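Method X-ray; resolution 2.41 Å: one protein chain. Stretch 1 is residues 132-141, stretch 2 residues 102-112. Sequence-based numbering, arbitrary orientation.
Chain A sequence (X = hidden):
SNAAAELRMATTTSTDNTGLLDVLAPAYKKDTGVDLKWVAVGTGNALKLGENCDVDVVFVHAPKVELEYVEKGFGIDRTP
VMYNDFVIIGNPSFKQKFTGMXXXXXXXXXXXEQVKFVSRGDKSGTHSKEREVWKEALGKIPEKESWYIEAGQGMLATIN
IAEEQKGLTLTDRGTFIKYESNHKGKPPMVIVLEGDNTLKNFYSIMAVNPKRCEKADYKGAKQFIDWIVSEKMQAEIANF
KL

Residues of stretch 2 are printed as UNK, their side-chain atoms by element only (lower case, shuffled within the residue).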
ATOM      1  N   GLU A 132       6.236   4.770  10.083  1.00 38.04           N
ATOM      2  CA  GLU A 132       7.451   4.036   9.756  1.00 35.28           C
ATOM      3  C   GLU A 132       8.472   4.938   9.060  1.00 35.40           C
ATOM      4  O   GLU A 132       9.666   4.886   9.352  1.00 35.60           O
ATOM      5  CB  GLU A 132       7.132   2.823   8.888  1.00 47.48           C
ATOM      6  CG  GLU A 132       7.544   1.487   9.500  1.00 68.40           C
ATOM      7  CD  GLU A 132       9.063   1.264   9.534  1.00 84.51           C
ATOM      8  OE1 GLU A 132       9.498   0.133   9.218  1.00 91.68           O
ATOM      9  OE2 GLU A 132       9.820   2.203   9.877  1.00 84.02           O
ATOM     10  N   VAL A 133       8.003   5.772   8.142  1.00 28.48           N
ATOM     11  CA  VAL A 133       8.914   6.656   7.428  1.00 26.25           C
ATOM     12  C   VAL A 133       9.653   7.654   8.345  1.00 34.59           C
ATOM     13  O   VAL A 133      10.861   7.869   8.160  1.00 32.38           O
ATOM     14  CB  VAL A 133       8.196   7.379   6.281  1.00 30.52           C
ATOM     15  CG1 VAL A 133       9.151   8.324   5.561  1.00 33.36           C
ATOM     16  CG2 VAL A 133       7.588   6.353   5.308  1.00 25.75           C
ATOM     17  N   TRP A 134       8.939   8.258   9.312  1.00 33.30           N
ATOM     18  CA  TRP A 134       9.547   9.190  10.279  1.00 29.34           C
ATOM     19  C   TRP A 134      10.568   8.476  11.150  1.00 26.22           C
ATOM     20  O   TRP A 134      11.623   9.005  11.453  1.00 29.05           O
ATOM     21  CB  TRP A 134       8.494   9.867  11.192  1.00 24.07           C
ATOM     22  CG  TRP A 134       7.754  10.963  10.516  1.00 28.02           C
ATOM     23  CD1 TRP A 134       6.473  10.924  10.052  1.00 28.60           C
ATOM     24  CD2 TRP A 134       8.259  12.263  10.186  1.00 29.64           C
ATOM     25  NE1 TRP A 134       6.150  12.115   9.451  1.00 27.70           N
ATOM     26  CE2 TRP A 134       7.228  12.956   9.524  1.00 26.89           C
ATOM     27  CE3 TRP A 134       9.478  12.909  10.393  1.00 25.39           C
ATOM     28  CZ2 TRP A 134       7.382  14.256   9.067  1.00 23.95           C
ATOM     29  CZ3 TRP A 134       9.629  14.194   9.941  1.00 29.17           C
ATOM     30  CH2 TRP A 134       8.591  14.858   9.284  1.00 27.69           C
ATOM     31  N   LYS A 135      10.220   7.270  11.565  1.00 27.84           N
ATOM     32  CA  LYS A 135      11.104   6.436  12.359  1.00 38.21           C
ATOM     33  C   LYS A 135      12.423   6.178  11.622  1.00 38.49           C
ATOM     34  O   LYS A 135      13.497   6.355  12.190  1.00 34.24           O
ATOM     35  CB  LYS A 135      10.397   5.118  12.668  1.00 44.99           C
ATOM     36  CG  LYS A 135      10.875   4.407  13.899  1.00 51.86           C
ATOM     37  CD  LYS A 135       9.687   3.742  14.574  1.00 65.09           C
ATOM     38  CE  LYS A 135       8.787   3.030  13.559  1.00 71.16           C
ATOM     39  NZ  LYS A 135       7.538   2.491  14.191  1.00 74.47           N
ATOM     40  N   GLU A 136      12.328   5.779  10.351  1.00 39.80           N
ATOM     41  CA  GLU A 136      13.512   5.558   9.522  1.00 44.10           C
ATOM     42  C   GLU A 136      14.303   6.848   9.320  1.00 46.20           C
ATOM     43  O   GLU A 136      15.529   6.831   9.265  1.00 49.03           O
ATOM     44  CB  GLU A 136      13.135   4.978   8.155  1.00 49.30           C
ATOM     45  CG  GLU A 136      12.567   3.561   8.176  1.00 64.47           C
ATOM     46  CD  GLU A 136      12.367   2.977   6.769  1.00 76.67           C
ATOM     47  OE1 GLU A 136      13.223   3.228   5.886  1.00 78.91           O
ATOM     48  OE2 GLU A 136      11.359   2.261   6.548  1.00 78.08           O
ATOM     49  N   ALA A 137      13.596   7.969   9.224  1.00 42.36           N
ATOM     50  CA  ALA A 137      14.236   9.227   8.871  1.00 41.78           C
ATOM     51  C   ALA A 137      14.868   9.932  10.063  1.00 40.92           C
ATOM     52  O   ALA A 137      15.978  10.459   9.960  1.00 37.81           O
ATOM     53  CB  ALA A 137      13.236  10.156   8.169  1.00 42.67           C
ATOM     54  N   LEU A 138      14.163   9.961  11.191  1.00 35.91           N
ATOM     55  CA  LEU A 138      14.662  10.689  12.354  1.00 35.42           C
ATOM     56  C   LEU A 138      15.031   9.764  13.498  1.00 29.07           C
ATOM     57  O   LEU A 138      15.643  10.197  14.468  1.00 31.50           O
ATOM     58  CB  LEU A 138      13.629  11.707  12.863  1.00 37.29           C
ATOM     59  CG  LEU A 138      13.089  12.777  11.920  1.00 38.03           C
ATOM     60  CD1 LEU A 138      12.223  13.753  12.700  1.00 37.17           C
ATOM     61  CD2 LEU A 138      14.215  13.502  11.219  1.00 31.44           C
ATOM     62  N   GLY A 139      14.624   8.504  13.405  1.00 25.85           N
ATOM     63  CA  GLY A 139      14.728   7.603  14.538  1.00 34.12           C
ATOM     64  C   GLY A 139      13.633   7.806  15.583  1.00 43.35           C
ATOM     65  O   GLY A 139      13.650   7.181  16.641  1.00 42.31           O
ATOM     66  N   LYS A 140      12.674   8.678  15.283  1.00 42.43           N
ATOM     67  CA  LYS A 140      11.544   8.924  16.178  1.00 36.44           C
ATOM     68  C   LYS A 140      10.364   9.532  15.424  1.00 36.90           C
ATOM     69  O   LYS A 140      10.536  10.193  14.398  1.00 37.51           O
ATOM     70  CB  LYS A 140      11.943   9.857  17.312  1.00 33.57           C
ATOM     71  CG  LYS A 140      12.363  11.224  16.826  1.00 43.93           C
ATOM     72  CD  LYS A 140      12.285  12.245  17.934  1.00 60.47           C
ATOM     73  CE  LYS A 140      12.613  13.641  17.418  1.00 71.86           C
ATOM     74  NZ  LYS A 140      11.697  14.059  16.319  1.00 76.93           N
ATOM     75  N   ILE A 141       9.159   9.303  15.930  1.00 36.24           N
ATOM     76  CA  ILE A 141       7.991   9.975  15.388  1.00 36.98           C
ATOM     77  C   ILE A 141       7.833  11.292  16.110  1.00 36.31           C
ATOM     78  O   ILE A 141       7.731  11.320  17.326  1.00 43.04           O
ATOM     79  CB  ILE A 141       6.746   9.158  15.609  1.00 40.94           C
ATOM     80  CG1 ILE A 141       7.078   7.671  15.482  1.00 39.07           C
ATOM     81  CG2 ILE A 141       5.648   9.622  14.660  1.00 44.49           C
ATOM     82  CD1 ILE A 141       6.559   7.030  14.240  1.00 45.07           C
ATOM     83  N   UNK A 102      16.703  12.815  -0.610  1.00 19.06           N
ATOM     84  CA  UNK A 102      16.042  11.609  -0.135  1.00 20.82           C
ATOM     85  C   UNK A 102      14.879  12.014   0.801  1.00 23.75           C
ATOM     86  O   UNK A 102      14.785  13.165   1.220  1.00 28.52           O
ATOM     87  o   UNK A 102      17.476  11.445   1.799  1.00 27.85           O
ATOM     88  c   UNK A 102      17.044  10.757   0.632  1.00 17.66           C
ATOM     89  N   UNK A 103      14.021  11.064   1.149  1.00 24.48           N
ATOM     90  CA  UNK A 103      12.950  11.320   2.109  1.00 29.65           C
ATOM     91  C   UNK A 103      13.540  11.632   3.463  1.00 29.68           C
ATOM     92  O   UNK A 103      13.075  12.523   4.170  1.00 29.66           O
ATOM     93  c   UNK A 103      11.354   9.818   0.956  1.00 33.35           C
ATOM     94  c   UNK A 103      11.991  10.125   2.264  1.00 32.92           C
ATOM     95  c   UNK A 103      10.921  10.451   3.273  1.00 35.98           C
ATOM     96  N   UNK A 104      14.583  10.903   3.828  1.00 31.14           N
ATOM     97  CA  UNK A 104      15.205  11.175   5.107  1.00 26.31           C
ATOM     98  C   UNK A 104      15.713  12.628   5.167  1.00 33.18           C
ATOM     99  O   UNK A 104      15.496  13.315   6.164  1.00 38.75           O
ATOM    100  c   UNK A 104      16.293  10.177   5.398  1.00 17.97           C
ATOM    101  N   UNK A 105      16.362  13.097   4.099  1.00 30.69           N
ATOM    102  CA  UNK A 105      16.904  14.460   4.074  1.00 28.70           C
ATOM    103  C   UNK A 105      15.797  15.501   4.122  1.00 32.28           C
ATOM    104  O   UNK A 105      15.924  16.513   4.808  1.00 29.93           O
ATOM    105  c   UNK A 105      19.131  13.964   2.876  1.00 24.36           C
ATOM    106  c   UNK A 105      17.789  14.706   2.839  1.00 25.73           C
ATOM    107  o   UNK A 105      19.282  13.988   0.463  1.00 27.76           O
ATOM    108  o   UNK A 105      21.136  14.087   1.599  1.00 29.27           O
ATOM    109  c   UNK A 105      19.900  14.016   1.549  1.00 27.39           C
ATOM    110  N   UNK A 106      14.720  15.245   3.381  1.00 29.07           N
ATOM    111  CA  UNK A 106      13.573  16.135   3.365  1.00 24.70           C
ATOM    112  C   UNK A 106      12.889  16.204   4.736  1.00 24.28           C
ATOM    113  O   UNK A 106      12.590  17.286   5.218  1.00 24.90           O
ATOM    114  c   UNK A 106      12.596  15.707   2.310  1.00 27.50           C
ATOM    115  N   UNK A 107      12.645  15.054   5.356  1.00 20.42           N
ATOM    116  CA  UNK A 107      12.027  15.045   6.673  1.00 28.74           C
ATOM    117  C   UNK A 107      12.865  15.781   7.725  1.00 36.79           C
ATOM    118  O   UNK A 107      12.321  16.549   8.520  1.00 35.12           O
ATOM    119  c   UNK A 107       9.678  12.118   7.207  1.00 23.77           C
ATOM    120  c   UNK A 107       8.050  12.105   5.455  1.00 28.38           C
ATOM    121  c   UNK A 107      10.401  13.105   6.552  1.00 26.12           C
ATOM    122  c   UNK A 107      11.680  13.630   7.132  1.00 20.20           C
ATOM    123  c   UNK A 107       8.776  13.092   4.785  1.00 27.08           C
ATOM    124  c   UNK A 107       8.516  11.605   6.658  1.00 20.84           C
ATOM    125  c   UNK A 107       9.935  13.578   5.330  1.00 26.93           C
ATOM    126  N   UNK A 108      14.178  15.558   7.719  1.00 36.55           N
ATOM    127  CA  UNK A 108      15.089  16.328   8.571  1.00 33.48           C
ATOM    128  C   UNK A 108      14.912  17.821   8.342  1.00 30.56           C
ATOM    129  O   UNK A 108      14.915  18.604   9.288  1.00 34.83           O
ATOM    130  n   UNK A 108      18.695  11.466   8.958  1.00 64.12           N
ATOM    131  c   UNK A 108      17.981  13.871   8.633  1.00 53.96           C
ATOM    132  c   UNK A 108      17.108  14.937   9.298  1.00 47.58           C
ATOM    133  c   UNK A 108      16.545  15.938   8.302  1.00 38.55           C
ATOM    134  c   UNK A 108      18.368  12.769   9.626  1.00 59.68           C
ATOM    135  N   UNK A 109      14.768  18.205   7.076  1.00 25.58           N
ATOM    136  CA  UNK A 109      14.608  19.599   6.716  1.00 32.40           C
ATOM    137  C   UNK A 109      13.282  20.136   7.241  1.00 33.20           C
ATOM    138  O   UNK A 109      13.205  21.245   7.748  1.00 34.53           O
ATOM    139  c   UNK A 109      14.686  21.231   4.730  1.00 34.18           C
ATOM    140  c   UNK A 109      14.665  19.768   5.196  1.00 32.16           C
ATOM    141  c   UNK A 109      15.808  21.986   5.440  1.00 30.55           C
ATOM    142  c   UNK A 109      14.829  21.330   3.207  1.00 27.58           C
ATOM    143  N   UNK A 110      12.242  19.333   7.083  1.00 33.10           N
ATOM    144  CA  UNK A 110      10.919  19.648   7.578  1.00 32.20           C
ATOM    145  C   UNK A 110      10.974  19.925   9.075  1.00 32.09           C
ATOM    146  O   UNK A 110      10.427  20.915   9.555  1.00 22.82           O
ATOM    147  c   UNK A 110       9.540  18.517   5.804  1.00 24.77           C
ATOM    148  c   UNK A 110       9.936  18.495   7.278  1.00 27.80           C
ATOM    149  c   UNK A 110       8.878  17.239   5.321  1.00 23.69           C
ATOM    150  c   UNK A 110       8.705  18.592   8.134  1.00 14.61           C
ATOM    151  N   UNK A 111      11.662  19.061   9.807  1.00 31.91           N
ATOM    152  CA  UNK A 111      11.824  19.275  11.233  1.00 36.85           C
ATOM    153  C   UNK A 111      12.602  20.553  11.532  1.00 38.42           C
ATOM    154  O   UNK A 111      12.148  21.408  12.297  1.00 35.85           O
ATOM    155  c   UNK A 111      12.517  18.156  13.373  1.00 41.17           C
ATOM    156  o   UNK A 111      14.280  16.594  13.448  1.00 54.52           O
ATOM    157  c   UNK A 111      13.227  16.991  13.996  1.00 48.48           C
ATOM    158  c   UNK A 111      12.518  18.084  11.873  1.00 38.20           C
ATOM    159  o   UNK A 111      12.738  16.474  15.028  1.00 49.69           O
ATOM    160  N   UNK A 112      13.777  20.672  10.925  1.00 36.08           N
ATOM    161  CA  UNK A 112      14.633  21.842  11.104  1.00 38.46           C
ATOM    162  C   UNK A 112      13.872  23.151  10.863  1.00 37.53           C
ATOM    163  O   UNK A 112      13.853  24.036  11.718  1.00 35.92           O
ATOM    164  c   UNK A 112      15.880  21.744  10.205  1.00 43.89           C
ATOM    165  c   UNK A 112      18.721  23.206   8.568  1.00 66.34           C
ATOM    166  c   UNK A 112      16.820  22.952  10.260  1.00 53.16           C
ATOM    167  c   UNK A 112      18.259  22.569   9.881  1.00 61.98           C
ATOM    168  n   UNK A 112      19.197  24.610   8.727  1.00 64.53           N
TER

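Position 102 carries one carbon and then one oxygen, and touches nothing on stretch 1. That is serine. Ser 102 sits at the N-cap of the helix that follows: its OG accepts from the backbone N of position 105 at 3.0 Å.

Position 103 has three carbons, one bearing the other two; one of the two lies 3.6 Å from Val 133 CG1. A fork at the first carbon with no extension is valine, and the atom in question is Val 103 CG1.

Position 104 has a lone carbon, CB, 4.1 Å from Ala 137 CB, so it is alanine. The CA atoms of Ala 104 and Ala 137 are 4.3 Å apart.

Position 105 has three carbons in a row, the third carrying two oxygens, and its CA-to-CB bond points away from stretch 1: glutamate. Glu 105 OE1 accepts from Ser 102 N at 3.0 Å.

Position 106 again has one carbon, out of reach of stretch 1: Ala 106.

Position 107 has one carbon followed by a six-carbon ring without a heteroatom, and the ring lies over one face of Trp 134 and beside Val 133: phenylalanine. Phe 107 CD2 approaches Trp 134 CE3 to 3.3 Å; the centroids of the Phe 107 ring and the six-membered ring of Trp 134 are 3.9 Å apart, with planes at 33°. Phe 107 CE2 lies 3.5 Å from Val 133 CG1, and Phe 107 CB 3.9 Å from Ala 137 CB.

Position 108 has four carbons in a row ending in a nitrogen that lies 3.1 Å from Ala 137 O: lysine. Lys 108 NZ donates a hydrogen bond to that oxygen, while Lys 108 CG packs 3.8 Å from Leu 138 CD2.

Position 109 has four carbons forked at the second, out of reach of stretch 1: Leu 109.

Position 110 also has four carbons, but forked at the first, with one arm two carbons long; the short arm meets the edge of the Trp 134 ring: isoleucine. Ile 110 CG2 is 3.9 Å from Trp 134 CH2.

Position 111 has three carbons, the third carrying two oxygens, one of them 2.9 Å from Lys 140 NZ: glutamate. That oxygen, Glu 111 OE2, forms a salt bridge with Lys 140.

Position 112 has four carbons and a terminal nitrogen, and stays out of reach of stretch 1: Lys 112.

The helices cross at -87°, their axes 8.7 Å apart at closest approach, and 497 Å² is buried in total. Small side chains at Ala 104 and Ala 137 accompany the close backbone approach. Beside them Phe 107, covered more than any other residue, packs against Val 133, Trp 134 and Ala 137. Polar links from Lys 108 and Glu 111 supplement this apolar contact.

Stretch 2, residues 102-112: SVAEAFKLIEK
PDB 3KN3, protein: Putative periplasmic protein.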